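Local coordinates for protein STM4351 (Salmonella enterica, PDB 2Y7I) that binds arginine with high specificity in the periplasm as a solute-binding protein of family 3, probably delivering it for uptake, at residues 30-42 with 213-227. Residues are numbered along the deposited sequence; the frame is centred on the assembly and turned at random.
Sequences GFDIDVANAVCKE and VKASPEYAQMQEKWF
The indole of W226 lies with one face over the backbone of G30 and F31. G30 CA sits 3.6 Å from the centroid of the six-membered ring of W226, a CH-pi contact. Aliphatic K225 CG lies on the opposite face. At the indole edge, W226 NE1 gives D34 OD2 a nearly straight hydrogen bond of 2.9 Å (177°). The acceptor lies in the indole plane, but W226 NE1 comes from above the plane of the D34 carboxylate. A water donates to D34 OD2 and accepts from K225 NZ. D34 OD2 and K225 NZ are 5.0 Å apart, so the lysine probably helps to stabilise the carboxylate's charge without touching it.

The F31 ring carries F227 CE2 over the centre of one face and V35 CG2 near the rim of the other. The edge of F227 points at the face of F31, a T-shaped (edge-to-face) pair with planes at 62°. The F31 ring, its CG turned anti to the backbone N, fits as a knob among M222, Q223, W226 and F227. M222 is the reciprocal knob among F31, D34, V35 and A38. Its extended chain brings M222 CE to 3.8 Å from A38 CB. V213 CG2, from the end of helix 200-214, packs on A38 CB at 3.8 Å.

Helices 31-42 and 217-227 run antiparallel at 164°, their axes 10.2 Å apart at closest approach. This is knobs-into-holes packing of the C-terminal helix on the first helix of the periplasmic binding protein fold.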
# COMPACT_ATOMS: atom_id res chain seq x y z
N GLY A 30 6.64 15.39 -5.56
CA GLY A 30 5.51 15.17 -4.68
C GLY A 30 5.13 13.71 -4.54
O GLY A 30 5.71 12.83 -5.18
N PHE A 31 4.11 13.47 -3.71
CA PHE A 31 3.61 12.12 -3.49
C PHE A 31 3.18 11.47 -4.81
O PHE A 31 3.60 10.35 -5.11
CB PHE A 31 2.46 12.12 -2.50
CG PHE A 31 1.88 10.76 -2.26
CD1 PHE A 31 2.55 9.82 -1.48
CD2 PHE A 31 0.64 10.42 -2.80
CE1 PHE A 31 2.00 8.56 -1.24
CE2 PHE A 31 0.07 9.17 -2.56
CZ PHE A 31 0.76 8.24 -1.79
N ASP A 32 2.36 12.19 -5.59
CA ASP A 32 1.84 11.63 -6.85
C ASP A 32 2.95 11.33 -7.85
O ASP A 32 2.84 10.39 -8.63
CB ASP A 32 0.85 12.59 -7.52
CG ASP A 32 -0.52 12.54 -6.90
OD1 ASP A 32 -0.82 11.64 -6.08
OD2 ASP A 32 -1.33 13.42 -7.26
N ILE A 33 3.99 12.16 -7.85
CA ILE A 33 5.12 11.97 -8.75
C ILE A 33 5.89 10.70 -8.38
O ILE A 33 6.30 9.94 -9.26
CB ILE A 33 6.08 13.19 -8.76
CG1 ILE A 33 5.32 14.52 -8.98
CG2 ILE A 33 7.20 13.00 -9.80
CD1 ILE A 33 4.34 14.54 -10.17
N ASP A 34 6.08 10.48 -7.09
CA ASP A 34 6.76 9.27 -6.60
C ASP A 34 5.96 8.02 -6.95
O ASP A 34 6.54 7.01 -7.39
CB ASP A 34 7.02 9.35 -5.09
CG ASP A 34 8.20 10.26 -4.77
OD1 ASP A 34 8.76 10.86 -5.70
OD2 ASP A 34 8.55 10.39 -3.58
N VAL A 35 4.65 8.09 -6.74
CA VAL A 35 3.73 7.02 -7.14
C VAL A 35 3.82 6.75 -8.65
O VAL A 35 4.02 5.61 -9.06
CB VAL A 35 2.26 7.30 -6.70
CG1 VAL A 35 1.31 6.28 -7.30
CG2 VAL A 35 2.13 7.28 -5.17
N ALA A 36 3.67 7.80 -9.47
CA ALA A 36 3.70 7.61 -10.93
C ALA A 36 5.04 7.02 -11.42
O ALA A 36 5.06 6.14 -12.29
CB ALA A 36 3.38 8.93 -11.65
N ASN A 37 6.14 7.51 -10.86
CA ASN A 37 7.47 6.98 -11.21
C ASN A 37 7.60 5.50 -10.86
O ASN A 37 8.13 4.72 -11.64
CB ASN A 37 8.58 7.80 -10.56
CG ASN A 37 8.94 9.06 -11.36
OD1 ASN A 37 9.08 9.01 -12.58
ND2 ASN A 37 9.11 10.18 -10.67
N ALA A 38 7.09 5.12 -9.69
CA ALA A 38 7.13 3.73 -9.24
C ALA A 38 6.29 2.84 -10.17
O ALA A 38 6.71 1.74 -10.53
CB ALA A 38 6.67 3.62 -7.78
N VAL A 39 5.11 3.33 -10.54
CA VAL A 39 4.25 2.65 -11.52
C VAL A 39 4.97 2.47 -12.87
O VAL A 39 5.01 1.36 -13.42
CB VAL A 39 2.91 3.39 -11.70
CG1 VAL A 39 2.10 2.84 -12.90
CG2 VAL A 39 2.10 3.30 -10.41
N CYS A 40 5.56 3.55 -13.38
CA CYS A 40 6.37 3.48 -14.62
C CYS A 40 7.52 2.48 -14.54
O CYS A 40 7.76 1.72 -15.51
CB CYS A 40 6.88 4.87 -15.02
SG CYS A 40 5.54 5.88 -15.64
N LYS A 41 8.23 2.45 -13.41
CA LYS A 41 9.32 1.49 -13.23
C LYS A 41 8.81 0.04 -13.34
O LYS A 41 9.41 -0.78 -14.02
CB LYS A 41 10.08 1.72 -11.92
CG LYS A 41 11.33 0.85 -11.80
CD LYS A 41 12.22 1.30 -10.65
CE LYS A 41 13.53 0.52 -10.66
NZ LYS A 41 14.44 0.93 -9.55
N GLU A 42 7.68 -0.25 -12.68
CA GLU A 42 7.06 -1.59 -12.76
C GLU A 42 6.60 -1.92 -14.18
O GLU A 42 6.55 -3.09 -14.56
CB GLU A 42 5.88 -1.73 -11.80
CG GLU A 42 6.25 -1.84 -10.32
CD GLU A 42 7.04 -3.09 -9.97
OE1 GLU A 42 7.09 -4.05 -10.78
OE2 GLU A 42 7.63 -3.11 -8.87
N VAL A 213 3.25 -1.88 -6.43
CA VAL A 213 3.74 -0.68 -5.73
C VAL A 213 3.10 -0.55 -4.34
O VAL A 213 3.80 -0.29 -3.36
CB VAL A 213 3.52 0.63 -6.55
CG1 VAL A 213 3.82 1.87 -5.71
CG2 VAL A 213 4.40 0.62 -7.81
N LYS A 214 1.79 -0.77 -4.26
CA LYS A 214 1.07 -0.64 -2.99
C LYS A 214 1.44 -1.70 -1.95
O LYS A 214 1.22 -1.50 -0.75
CB LYS A 214 -0.45 -0.58 -3.22
CG LYS A 214 -0.90 0.71 -3.90
CD LYS A 214 -2.31 0.59 -4.45
CE LYS A 214 -3.35 0.47 -3.33
NZ LYS A 214 -4.68 0.10 -3.87
N ALA A 215 2.03 -2.81 -2.41
CA ALA A 215 2.48 -3.88 -1.51
C ALA A 215 3.92 -3.69 -1.04
O ALA A 215 4.44 -4.49 -0.25
CB ALA A 215 2.31 -5.24 -2.15
N SER A 216 4.57 -2.64 -1.53
CA SER A 216 6.00 -2.43 -1.29
C SER A 216 6.25 -1.60 -0.05
O SER A 216 5.47 -0.69 0.26
CB SER A 216 6.66 -1.78 -2.51
OG SER A 216 6.24 -0.43 -2.68
N PRO A 217 7.33 -1.91 0.68
CA PRO A 217 7.73 -1.06 1.82
C PRO A 217 7.93 0.40 1.38
O PRO A 217 7.65 1.32 2.14
CB PRO A 217 9.05 -1.68 2.28
CG PRO A 217 9.01 -3.08 1.78
CD PRO A 217 8.24 -3.06 0.50
N GLU A 218 8.40 0.59 0.14
CA GLU A 218 8.65 1.93 -0.43
C GLU A 218 7.41 2.81 -0.48
O GLU A 218 7.51 4.03 -0.33
CB GLU A 218 9.23 1.82 -1.85
CG GLU A 218 10.67 1.32 -1.91
CD GLU A 218 10.79 -0.20 -1.95
OE1 GLU A 218 9.76 -0.91 -1.83
OE2 GLU A 218 11.92 -0.71 -2.11
N TYR A 219 6.25 2.20 -0.68
CA TYR A 219 5.00 2.94 -0.78
C TYR A 219 4.58 3.45 0.60
O TYR A 219 4.07 4.57 0.71
CB TYR A 219 3.95 2.05 -1.46
CG TYR A 219 2.53 2.56 -1.45
CD1 TYR A 219 2.14 3.64 -2.25
CD2 TYR A 219 1.57 1.93 -0.67
CE1 TYR A 219 0.82 4.08 -2.23
CE2 TYR A 219 0.28 2.35 -0.65
CZ TYR A 219 -0.11 3.42 -1.43
OH TYR A 219 -1.42 3.81 -1.37
N ALA A 220 4.86 2.68 1.65
CA ALA A 220 4.66 3.14 3.03
C ALA A 220 5.61 4.31 3.33
O ALA A 220 5.21 5.29 3.97
CB ALA A 220 4.87 2.00 4.01
N GLN A 221 6.84 4.20 2.84
CA GLN A 221 7.83 5.27 3.01
C GLN A 221 7.46 6.56 2.26
O GLN A 221 7.73 7.66 2.76
CB GLN A 221 9.24 4.79 2.62
CG GLN A 221 9.76 3.65 3.50
CD GLN A 221 10.86 2.84 2.82
OE1 GLN A 221 11.26 3.12 1.69
NE2 GLN A 221 11.35 1.82 3.52
N MET A 222 6.84 6.44 1.09
CA MET A 222 6.33 7.61 0.34
C MET A 222 5.30 8.39 1.15
O MET A 222 5.31 9.63 1.17
CB MET A 222 5.70 7.19 -0.99
CG MET A 222 6.68 6.74 -2.05
SD MET A 222 5.75 6.16 -3.49
CE MET A 222 7.02 5.30 -4.40
N GLN A 223 4.41 7.67 1.82
CA GLN A 223 3.37 8.27 2.65
C GLN A 223 3.99 8.96 3.87
O GLN A 223 3.62 10.09 4.20
CB GLN A 223 2.37 7.20 3.10
CG GLN A 223 1.49 6.66 1.96
CD GLN A 223 0.52 5.57 2.42
OE1 GLN A 223 0.43 4.50 1.81
NE2 GLN A 223 -0.18 5.82 3.51
N GLU A 224 4.92 8.26 4.52
CA GLU A 224 5.71 8.82 5.62
C GLU A 224 6.42 10.12 5.20
O GLU A 224 6.36 11.12 5.92
CB GLU A 224 6.72 7.77 6.10
CG GLU A 224 7.78 8.26 7.10
CD GLU A 224 8.77 7.17 7.47
OE1 GLU A 224 9.11 6.31 6.61
OE2 GLU A 224 9.23 7.16 8.62
N LYS A 225 7.06 10.11 4.04
CA LYS A 225 7.77 11.29 3.56
C LYS A 225 6.85 12.49 3.34
O LYS A 225 7.13 13.60 3.80
CB LYS A 225 8.53 10.99 2.27
CG LYS A 225 9.08 12.24 1.60
CD LYS A 225 10.06 11.94 0.50
CE LYS A 225 10.76 13.22 0.08
NZ LYS A 225 11.84 12.96 -0.91
N TRP A 226 5.75 12.25 2.62
CA TRP A 226 4.94 13.34 2.10
C TRP A 226 3.77 13.77 2.99
O TRP A 226 3.31 14.91 2.88
CB TRP A 226 4.44 13.00 0.69
CG TRP A 226 5.54 12.95 -0.34
CD1 TRP A 226 6.01 11.83 -1.00
CD2 TRP A 226 6.31 14.05 -0.83
NE1 TRP A 226 7.02 12.18 -1.88
CE2 TRP A 226 7.23 13.54 -1.79
CE3 TRP A 226 6.33 15.43 -0.55
CZ2 TRP A 226 8.14 14.35 -2.47
CZ3 TRP A 226 7.24 16.24 -1.23
CH2 TRP A 226 8.13 15.70 -2.18
N PHE A 227 3.31 12.88 3.87
CA PHE A 227 2.11 13.16 4.67
C PHE A 227 2.32 13.35 6.18
O PHE A 227 1.37 13.68 6.89
CB PHE A 227 1.01 12.11 4.38
CG PHE A 227 0.50 12.15 2.96
CD1 PHE A 227 -0.23 13.24 2.49
CD2 PHE A 227 0.75 11.10 2.08
CE1 PHE A 227 -0.68 13.28 1.17
CE2 PHE A 227 0.28 11.13 0.77
CZ PHE A 227 -0.43 12.23 0.31
O HOH W 1 10.88 11.92 -3.13